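Local structure of apoptosis regulator Bcl-2 homolog (Murid herpesvirus 4, 4MI8) at residues Ser40-Leu45 / Asn131-Glu136; Thr44-Phe49 / Arg88-Phe93; Asp82-Gly87 / Asn127-His132. The protein protects infected cells from apoptosis and blocks starvation-induced host autophagy, interacting with host BECN1, BAK1 and BAX, and thereby supports viral latency and chronic infection. All coordinates share one frame; numbering follows the deposited sequence.

Interaction 1: residues Ser40-Leu45 / Asn131-Glu136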
loop_
_atom_site.group_PDB
_atom_site.type_symbol
_atom_site.label_atom_id
_atom_site.label_comp_id
_atom_site.label_asym_id
_atom_site.label_seq_id
_atom_site.Cartn_x
_atom_site.Cartn_y
_atom_site.Cartn_z
ATOM N N SER A 40 -9.369 -4.901 5.820
ATOM C CA SER A 40 -9.692 -3.835 6.746
ATOM C C SER A 40 -8.485 -3.555 7.644
ATOM O O SER A 40 -8.185 -2.387 8.037
ATOM C CB SER A 40 -10.937 -4.260 7.568
ATOM O OG SER A 40 -11.137 -3.237 8.599
ATOM N N LYS A 41 -7.748 -4.615 7.972
ATOM C CA LYS A 41 -6.613 -4.403 8.799
ATOM C C LYS A 41 -5.581 -3.491 8.049
ATOM O O LYS A 41 -5.046 -2.520 8.599
ATOM C CB LYS A 41 -5.977 -5.706 9.138
ATOM C CG LYS A 41 -4.525 -5.529 9.527
ATOM C CD LYS A 41 -4.033 -6.901 9.951
ATOM C CE LYS A 41 -2.618 -6.753 10.488
ATOM N NZ LYS A 41 -2.228 -7.855 11.394
ATOM N N ILE A 42 -5.352 -3.769 6.772
ATOM C CA ILE A 42 -4.377 -2.998 6.024
ATOM C C ILE A 42 -4.910 -1.596 5.765
ATOM O O ILE A 42 -4.163 -0.653 5.901
ATOM C CB ILE A 42 -4.040 -3.698 4.725
ATOM C CG1 ILE A 42 -3.286 -5.000 5.083
ATOM C CG2 ILE A 42 -3.119 -2.786 3.823
ATOM C CD1 ILE A 42 -3.327 -5.891 3.849
ATOM N N ILE A 43 -6.199 -1.423 5.451
ATOM C CA ILE A 43 -6.676 -0.059 5.226
ATOM C C ILE A 43 -6.518 0.729 6.535
ATOM O O ILE A 43 -6.034 1.864 6.506
ATOM C CB ILE A 43 -8.154 0.006 4.856
ATOM C CG1 ILE A 43 -8.397 -0.633 3.500
ATOM C CG2 ILE A 43 -8.633 1.472 4.942
ATOM C CD1 ILE A 43 -9.861 -0.849 3.130
ATOM N N THR A 44 -6.857 0.131 7.677
ATOM C CA THR A 44 -6.717 0.839 9.005
ATOM C C THR A 44 -5.226 1.227 9.261
ATOM O O THR A 44 -4.941 2.338 9.651
ATOM C CB THR A 44 -7.178 -0.067 10.121
ATOM O OG1 THR A 44 -8.521 -0.394 9.886
ATOM C CG2 THR A 44 -7.025 0.532 11.396
ATOM N N LEU A 45 -4.260 0.327 9.017
ATOM C CA LEU A 45 -2.839 0.704 9.198
ATOM C C LEU A 45 -2.517 1.886 8.271
ATOM O O LEU A 45 -1.891 2.875 8.675
ATOM C CB LEU A 45 -1.888 -0.488 8.946
ATOM C CG LEU A 45 -2.176 -1.636 9.954
ATOM C CD1 LEU A 45 -1.484 -2.964 9.626
ATOM C CD2 LEU A 45 -1.863 -1.156 11.344
ATOM N N ASN A 131 7.484 -11.821 3.996
ATOM C CA ASN A 131 8.472 -12.063 5.054
ATOM C C ASN A 131 8.413 -11.147 6.296
ATOM O O ASN A 131 8.847 -11.570 7.364
ATOM C CB ASN A 131 9.878 -11.961 4.470
ATOM C CG ASN A 131 10.762 -13.120 4.871
ATOM O OD1 ASN A 131 11.911 -12.957 5.368
ATOM N ND2 ASN A 131 10.245 -14.317 4.637
ATOM N N HIS A 132 7.898 -9.937 6.160
ATOM C CA HIS A 132 7.930 -8.962 7.230
ATOM C C HIS A 132 6.582 -8.446 7.657
ATOM O O HIS A 132 6.438 -7.284 8.016
ATOM C CB HIS A 132 8.778 -7.809 6.780
ATOM C CG HIS A 132 10.240 -8.085 6.797
ATOM N ND1 HIS A 132 10.900 -8.491 5.722
ATOM C CD2 HIS A 132 11.170 -7.979 7.809
ATOM C CE1 HIS A 132 12.184 -8.644 6.022
ATOM N NE2 HIS A 132 12.349 -8.320 7.297
ATOM N N PHE A 133 5.572 -9.287 7.631
ATOM C CA PHE A 133 4.223 -8.827 7.836
ATOM C C PHE A 133 3.310 -9.993 8.060
ATOM O O PHE A 133 2.686 -10.459 7.140
ATOM C CB PHE A 133 3.761 -8.044 6.597
ATOM C CG PHE A 133 2.597 -7.149 6.852
ATOM C CD1 PHE A 133 1.369 -7.669 7.142
ATOM C CD2 PHE A 133 2.743 -5.791 6.827
ATOM C CE1 PHE A 133 0.310 -6.856 7.392
ATOM C CE2 PHE A 133 1.685 -4.966 7.081
ATOM C CZ PHE A 133 0.465 -5.498 7.366
ATOM N N PRO A 134 3.212 -10.483 9.279
ATOM C CA PRO A 134 2.382 -11.680 9.437
ATOM C C PRO A 134 0.938 -11.320 9.565
ATOM O O PRO A 134 0.647 -10.187 9.827
ATOM C CB PRO A 134 2.851 -12.283 10.757
ATOM C CG PRO A 134 3.962 -11.456 11.249
ATOM C CD PRO A 134 3.692 -10.126 10.694
ATOM N N LEU A 135 0.054 -12.289 9.405
ATOM C CA LEU A 135 -1.407 -12.048 9.490
ATOM C C LEU A 135 -2.090 -13.061 10.422
ATOM O O LEU A 135 -1.503 -14.094 10.734
ATOM C CB LEU A 135 -2.033 -12.100 8.094
ATOM C CG LEU A 135 -1.579 -11.026 7.112
ATOM C CD1 LEU A 135 -2.015 -11.426 5.717
ATOM C CD2 LEU A 135 -2.174 -9.693 7.537
ATOM N N GLU A 136 -3.311 -12.753 10.786
ATOM C CA GLU A 136 -4.070 -13.508 11.745
ATOM C C GLU A 136 -4.352 -14.921 11.340
ATOM O O GLU A 136 -4.663 -15.221 10.210
ATOM C CB GLU A 136 -5.388 -12.806 12.040
ATOM C CG GLU A 136 -5.844 -12.934 13.485
ATOM C CD GLU A 136 -5.497 -11.732 14.352
ATOM O OE1 GLU A 136 -6.397 -11.226 15.035
ATOM O OE2 GLU A 136 -4.330 -11.297 14.368
#
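L45 and F133 meet at their ends: the CD1 methyl of L45 lies 3.9 Å from CZ of F133, the outermost atom of the ring. CB of F133 points toward the helix, and CG stands anti to the backbone N (chi1 -161°), continuing in that direction. Two more side chains of helix 33-56 come to the same end of the ring. CG1 of I42 is 4.4 Å from CZ of F133, and CE of K41 passes 4.3 Å from CE1 of F133. All three approach obliquely, so the evidence supports apolar packing around a ring tip and no stacking.

K41 extends toward the loop as a straight chain, its CG anti to the backbone N (chi1 158°), and its aliphatic part meets the loop. It and L135 cross obliquely, CD of K41 lying 4.1 Å from CD2 of L135. That same CD2 methyl lies in the plane of the F133 ring, at its edge, so the leucine methyl touches both the lysine chain and the ring edge. The charged end is held loosely at most. NZ of K41 stays 4.0 Å from O of P134, and OE2 of the poorly ordered E136 is 5.0 Å from NZ of K41; the opposite charges could attract weakly, their charged atoms not in contact. No hydrogen bond joins the two segments.

The loop residues 131-136 follow helix 111-126 and lie against other parts of the chain as well. The F133 ring meets that of W11 nearly at right angles and packs on I89, while L135 touches helix 8-23 through W11 and L14. I42 reaches F18 and F93, and L45 touches an aromatic side chain of the bound peptide, placing this contact between helices 8-23, 33-56 and 86-103.

Interaction 2: residues Thr44-Phe49 / Arg88-Phe93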
loop_
_atom_site.group_PDB
_atom_site.type_symbol
_atom_site.label_atom_id
_atom_site.label_comp_id
_atom_site.label_asym_id
_atom_site.label_seq_id
_atom_site.Cartn_x
_atom_site.Cartn_y
_atom_site.Cartn_z
ATOM N N THR A 44 -6.857 0.131 7.677
ATOM C CA THR A 44 -6.717 0.839 9.005
ATOM C C THR A 44 -5.226 1.227 9.261
ATOM O O THR A 44 -4.941 2.338 9.651
ATOM C CB THR A 44 -7.178 -0.067 10.121
ATOM O OG1 THR A 44 -8.521 -0.394 9.886
ATOM C CG2 THR A 44 -7.025 0.532 11.396
ATOM N N LEU A 45 -4.260 0.327 9.017
ATOM C CA LEU A 45 -2.839 0.704 9.198
ATOM C C LEU A 45 -2.517 1.886 8.271
ATOM O O LEU A 45 -1.891 2.875 8.675
ATOM C CB LEU A 45 -1.888 -0.488 8.946
ATOM C CG LEU A 45 -2.176 -1.636 9.954
ATOM C CD1 LEU A 45 -1.484 -2.964 9.626
ATOM C CD2 LEU A 45 -1.863 -1.156 11.344
ATOM N N THR A 46 -2.968 1.819 7.005
ATOM C CA THR A 46 -2.664 2.941 6.091
ATOM C C THR A 46 -3.256 4.242 6.566
ATOM O O THR A 46 -2.649 5.292 6.404
ATOM C CB THR A 46 -3.014 2.688 4.586
ATOM O OG1 THR A 46 -4.428 2.565 4.390
ATOM C CG2 THR A 46 -2.307 1.414 3.978
ATOM N N GLN A 47 -4.443 4.206 7.153
ATOM C CA GLN A 47 -5.046 5.429 7.648
ATOM C C GLN A 47 -4.255 5.976 8.805
ATOM O O GLN A 47 -4.079 7.184 8.915
ATOM C CB GLN A 47 -6.508 5.181 8.002
ATOM C CG GLN A 47 -7.403 5.047 6.747
ATOM C CD GLN A 47 -8.789 4.528 7.071
ATOM O OE1 GLN A 47 -8.939 3.718 7.994
ATOM N NE2 GLN A 47 -9.825 4.953 6.297
ATOM N N GLU A 48 -3.743 5.111 9.639
ATOM C CA GLU A 48 -2.912 5.547 10.761
ATOM C C GLU A 48 -1.597 6.146 10.250
ATOM O O GLU A 48 -1.121 7.203 10.722
ATOM C CB GLU A 48 -2.531 4.360 11.616
ATOM C CG GLU A 48 -3.526 3.992 12.645
ATOM C CD GLU A 48 -3.825 5.178 13.582
ATOM O OE1 GLU A 48 -2.914 5.605 14.319
ATOM O OE2 GLU A 48 -4.978 5.699 13.581
ATOM N N PHE A 49 -1.011 5.468 9.262
ATOM C CA PHE A 49 0.258 5.943 8.672
ATOM C C PHE A 49 0.015 7.333 8.000
ATOM O O PHE A 49 0.780 8.265 8.170
ATOM C CB PHE A 49 0.679 4.936 7.643
ATOM C CG PHE A 49 1.936 5.298 6.894
ATOM C CD1 PHE A 49 1.881 6.182 5.783
ATOM C CD2 PHE A 49 3.187 4.658 7.227
ATOM C CE1 PHE A 49 3.062 6.462 5.071
ATOM C CE2 PHE A 49 4.345 4.958 6.490
ATOM C CZ PHE A 49 4.297 5.870 5.422
ATOM N N ARG A 88 7.342 0.085 6.644
ATOM C CA ARG A 88 7.603 0.390 5.212
ATOM C C ARG A 88 6.553 -0.283 4.353
ATOM O O ARG A 88 5.983 0.281 3.376
ATOM C CB ARG A 88 9.022 -0.025 4.792
ATOM C CG ARG A 88 10.181 0.654 5.519
ATOM C CD ARG A 88 10.147 2.179 5.344
ATOM N NE ARG A 88 11.216 2.784 6.152
ATOM C CZ ARG A 88 12.475 2.948 5.708
ATOM N NH1 ARG A 88 12.815 2.573 4.461
ATOM N NH2 ARG A 88 13.402 3.487 6.504
ATOM N N ILE A 89 6.262 -1.526 4.674
ATOM C CA ILE A 89 5.116 -2.138 4.011
ATOM C C ILE A 89 3.778 -1.346 4.130
ATOM O O ILE A 89 3.015 -1.210 3.126
ATOM C CB ILE A 89 4.926 -3.551 4.514
ATOM C CG1 ILE A 89 6.263 -4.288 4.189
ATOM C CG2 ILE A 89 3.654 -4.150 3.850
ATOM C CD1 ILE A 89 6.325 -5.737 4.599
ATOM N N VAL A 90 3.457 -0.819 5.313
ATOM C CA VAL A 90 2.217 -0.112 5.393
ATOM C C VAL A 90 2.280 1.135 4.487
ATOM O O VAL A 90 1.347 1.462 3.828
ATOM C CB VAL A 90 1.985 0.361 6.838
ATOM C CG1 VAL A 90 0.816 1.369 6.895
ATOM C CG2 VAL A 90 1.811 -0.847 7.752
ATOM N N GLY A 91 3.409 1.816 4.442
ATOM C CA GLY A 91 3.610 2.957 3.524
ATOM C C GLY A 91 3.389 2.570 2.042
ATOM O O GLY A 91 2.788 3.351 1.259
ATOM N N PHE A 92 3.922 1.392 1.649
ATOM C CA PHE A 92 3.725 0.812 0.320
ATOM C C PHE A 92 2.199 0.713 0.022
ATOM O O PHE A 92 1.675 1.089 -1.073
ATOM C CB PHE A 92 4.460 -0.541 0.328
ATOM C CG PHE A 92 4.019 -1.538 -0.741
ATOM C CD1 PHE A 92 2.981 -2.400 -0.494
ATOM C CD2 PHE A 92 4.806 -1.744 -1.905
ATOM C CE1 PHE A 92 2.667 -3.414 -1.411
ATOM C CE2 PHE A 92 4.475 -2.734 -2.843
ATOM C CZ PHE A 92 3.396 -3.582 -2.586
ATOM N N PHE A 93 1.470 0.183 0.981
ATOM C CA PHE A 93 0.046 0.060 0.725
ATOM C C PHE A 93 -0.605 1.408 0.689
ATOM O O PHE A 93 -1.615 1.557 0.007
ATOM C CB PHE A 93 -0.630 -0.852 1.775
ATOM C CG PHE A 93 -0.509 -2.333 1.447
ATOM C CD1 PHE A 93 -1.250 -2.883 0.378
ATOM C CD2 PHE A 93 0.391 -3.182 2.174
ATOM C CE1 PHE A 93 -1.105 -4.232 0.059
ATOM C CE2 PHE A 93 0.551 -4.574 1.811
ATOM C CZ PHE A 93 -0.178 -5.086 0.780
#
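L45, first of the residues in 44-49 to meet the other helix, offers its CB to both branches of V90: CG1 and CG2 of V90 each lie 3.9 Å from CB of L45. Its backbone takes part too, with O of L45 3.6 Å from CG1 of V90. The valine thus sits directly against the main chain of helix 33-56.

At T46 the methyl does the touching. CG2, anti to the carbonyl carbon, lies 3.6 Å from CB of F93 and 3.7 Å from O of V90, so it packs beside the V90 side chain, against the backbone of V90 and the base of F93. The hydroxyl of T46 is spent within its own helix, where OG1 bonds to O of I43.

The short axes of 44-49 and 88-93 approach to 8.7 Å and stand almost perpendicular, 95° between their directions. In the Bcl-2 fold a central hydrophobic helix is packed about by the others, and 86-103 occupies that place here; its start belongs to the region corresponding to BH1. Outside the two segments, NE of R88 forms a salt bridge with an acidic side chain of the bound Beclin 1 peptide, and V90 packs on one of the peptide's aromatic side chains.

F49 makes the last contact. Its CB is 3.6 Å from CG1 of V90, and the two side chains pass alongside with opposite headings. CG anti to the backbone N (chi1 177°) starts the ring toward G91, whose CA sits over one face: the CH-pi contact measures 3.7 Å from CA of G91 to the centroid of the F49 ring, 20° off the normal. The nearest ring atom, CZ of F49, is 3.5 Å from CA of G91, since the glycine presents bare backbone. F49 also touches Y61, D94 and a polar side chain of the peptide.

Interaction 3: residues Asp82-Gly87 / Asn127-His132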
loop_
_atom_site.group_PDB
_atom_site.type_symbol
_atom_site.label_atom_id
_atom_site.label_comp_id
_atom_site.label_asym_id
_atom_site.label_seq_id
_atom_site.Cartn_x
_atom_site.Cartn_y
_atom_site.Cartn_z
ATOM N N ASP A 82 17.096 1.011 2.201
ATOM C CA ASP A 82 17.732 0.993 3.506
ATOM C C ASP A 82 17.180 -0.046 4.519
ATOM O O ASP A 82 17.938 -0.517 5.348
ATOM C CB ASP A 82 17.750 2.413 4.088
ATOM C CG ASP A 82 16.352 2.956 4.330
ATOM O OD1 ASP A 82 15.511 3.029 3.380
ATOM O OD2 ASP A 82 16.120 3.300 5.504
ATOM N N VAL A 83 15.891 -0.412 4.463
ATOM C CA VAL A 83 15.329 -1.428 5.398
ATOM C C VAL A 83 13.960 -1.987 4.950
ATOM O O VAL A 83 13.191 -1.303 4.231
ATOM C CB VAL A 83 15.226 -0.875 6.852
ATOM C CG1 VAL A 83 14.248 0.282 6.940
ATOM C CG2 VAL A 83 14.869 -1.970 7.850
ATOM N N ILE A 84 13.681 -3.231 5.363
ATOM C CA ILE A 84 12.339 -3.824 5.255
ATOM C C ILE A 84 11.750 -4.052 6.639
ATOM O O ILE A 84 12.282 -4.830 7.457
ATOM C CB ILE A 84 12.303 -5.193 4.565
ATOM C CG1 ILE A 84 13.324 -5.284 3.429
ATOM C CG2 ILE A 84 10.874 -5.505 4.139
ATOM C CD1 ILE A 84 12.840 -4.818 2.074
ATOM N N ASN A 85 10.651 -3.360 6.902
ATOM C CA ASN A 85 9.894 -3.643 8.104
ATOM C C ASN A 85 8.421 -3.429 7.819
ATOM O O ASN A 85 8.044 -3.056 6.702
ATOM C CB ASN A 85 10.425 -2.850 9.301
ATOM C CG ASN A 85 10.205 -1.342 9.166
ATOM O OD1 ASN A 85 9.259 -0.883 8.541
ATOM N ND2 ASN A 85 11.090 -0.562 9.775
ATOM N N SER A 86 7.562 -3.680 8.793
ATOM C CA SER A 86 6.152 -3.651 8.454
ATOM C C SER A 86 5.639 -2.243 8.257
ATOM O O SER A 86 4.677 -2.053 7.572
ATOM C CB SER A 86 5.347 -4.406 9.493
ATOM O OG SER A 86 5.589 -3.813 10.752
ATOM N N GLY A 87 6.297 -1.257 8.836
ATOM C CA GLY A 87 5.952 0.127 8.661
ATOM C C GLY A 87 6.238 0.586 7.251
ATOM O O GLY A 87 5.479 1.428 6.694
ATOM N N ASN A 127 10.010 -9.019 -3.906
ATOM C CA ASN A 127 10.797 -8.576 -2.751
ATOM C C ASN A 127 10.564 -9.366 -1.491
ATOM O O ASN A 127 11.092 -9.037 -0.442
ATOM C CB ASN A 127 10.652 -7.065 -2.487
ATOM C CG ASN A 127 11.384 -6.238 -3.529
ATOM O OD1 ASN A 127 12.538 -5.805 -3.305
ATOM N ND2 ASN A 127 10.770 -6.090 -4.719
ATOM N N ASN A 128 9.776 -10.417 -1.575
ATOM C CA ASN A 128 9.445 -11.177 -0.374
ATOM C C ASN A 128 8.939 -10.306 0.776
ATOM O O ASN A 128 9.317 -10.496 1.912
ATOM C CB ASN A 128 10.648 -12.031 0.038
ATOM C CG ASN A 128 10.293 -13.122 1.039
ATOM O OD1 ASN A 128 9.158 -13.600 1.102
ATOM N ND2 ASN A 128 11.275 -13.513 1.834
ATOM N N LEU A 129 8.084 -9.333 0.488
ATOM C CA LEU A 129 7.444 -8.542 1.589
ATOM C C LEU A 129 6.615 -9.365 2.577
ATOM O O LEU A 129 6.402 -8.942 3.708
ATOM C CB LEU A 129 6.620 -7.363 1.054
ATOM C CG LEU A 129 7.587 -6.370 0.399
ATOM C CD1 LEU A 129 6.860 -5.072 0.154
ATOM C CD2 LEU A 129 8.887 -6.112 1.200
ATOM N N MET A 130 6.135 -10.533 2.141
ATOM C CA MET A 130 5.337 -11.422 3.015
ATOM C C MET A 130 6.157 -11.787 4.206
ATOM O O MET A 130 5.602 -11.994 5.286
ATOM C CB MET A 130 4.919 -12.716 2.325
ATOM C CG MET A 130 5.951 -13.240 1.359
ATOM S SD MET A 130 5.296 -13.080 -0.302
ATOM C CE MET A 130 6.183 -11.742 -1.090
ATOM N N ASN A 131 7.484 -11.821 3.996
ATOM C CA ASN A 131 8.472 -12.063 5.054
ATOM C C ASN A 131 8.413 -11.147 6.296
ATOM O O ASN A 131 8.847 -11.570 7.364
ATOM C CB ASN A 131 9.878 -11.961 4.470
ATOM C CG ASN A 131 10.762 -13.120 4.871
ATOM O OD1 ASN A 131 11.911 -12.957 5.368
ATOM N ND2 ASN A 131 10.245 -14.317 4.637
ATOM N N HIS A 132 7.898 -9.937 6.160
ATOM C CA HIS A 132 7.930 -8.962 7.230
ATOM C C HIS A 132 6.582 -8.446 7.657
ATOM O O HIS A 132 6.438 -7.284 8.016
ATOM C CB HIS A 132 8.778 -7.809 6.780
ATOM C CG HIS A 132 10.240 -8.085 6.797
ATOM N ND1 HIS A 132 10.900 -8.491 5.722
ATOM C CD2 HIS A 132 11.170 -7.979 7.809
ATOM C CE1 HIS A 132 12.184 -8.644 6.022
ATOM N NE2 HIS A 132 12.349 -8.320 7.297
#
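I84 packs over the imidazole of H132 through a CH-pi contact: CB of I84 lies 3.9 Å from the centroid of the H132 ring, 20° off its normal. The two side chains cross at about a right angle. The CG2 branch of I84, anti to the backbone N, reaches the near nitrogen and sits 3.4 Å from ND1 of H132.

Apolar packing continues from the same methyl. CG2 of I84 is 3.6 Å from CD2 of L129, a buried leucine that also rests on F124 and I89. I84 therefore spans the ring on one hand and the leucine on the other.

Carbonyl oxygens also meet carbon atoms here. The carbonyl oxygen of I84 stands above the H132 ring, nearer the ring's edge than its centre, with CD2 of H132 3.4 Å away; its angle to NE2 is too poor for a hydrogen bond. Two residues on, CB of S86 meets the backbone O of H132 at 3.4 Å.

Capping and turn motifs shape both segments. N85 is the N-cap of helix 86-103, its OD1 accepting from N of R88, and N85-S86-G87-R88 matches the NWGR signature of the BH1 region in Bcl-2 proteins, with serine at the second place. Across the contact, N128 leaves helix 111-126 with positive phi (51°) in a Schellman motif. A 3-10 turn follows, in which N of N131 bonds to O of N128 at 3.1 Å and N of H132 bonds to O of L129 at 3.0 Å; this turn leads into H132, whose ring lies against I84.

Further polar bonds come from 82-87. D82 forms salt bridges with R88 and with a basic side chain of the bound peptide, and ND2 of N85 makes a weak hydrogen bond to an acidic one.

From the N terminus, helix 33-56 supplies the first side of both interaction 1 and interaction 2, which share T44 and L45. Interaction 2 closes the shorter loop, returning at 88-93 on helix 86-103; interaction 1 closes the long one at 131-136, and its span contains both others. Interaction 3 opens at 82-87, before interaction 2 has closed, and ends at 127-132, so these two cross; it ends on the same stretch as interaction 1, sharing N131 and H132. I89 of helix 86-103 meets F133 and L129, and R88 bridges to D82. Together they tie the C-terminal loop to the central helix and to helix 33-56.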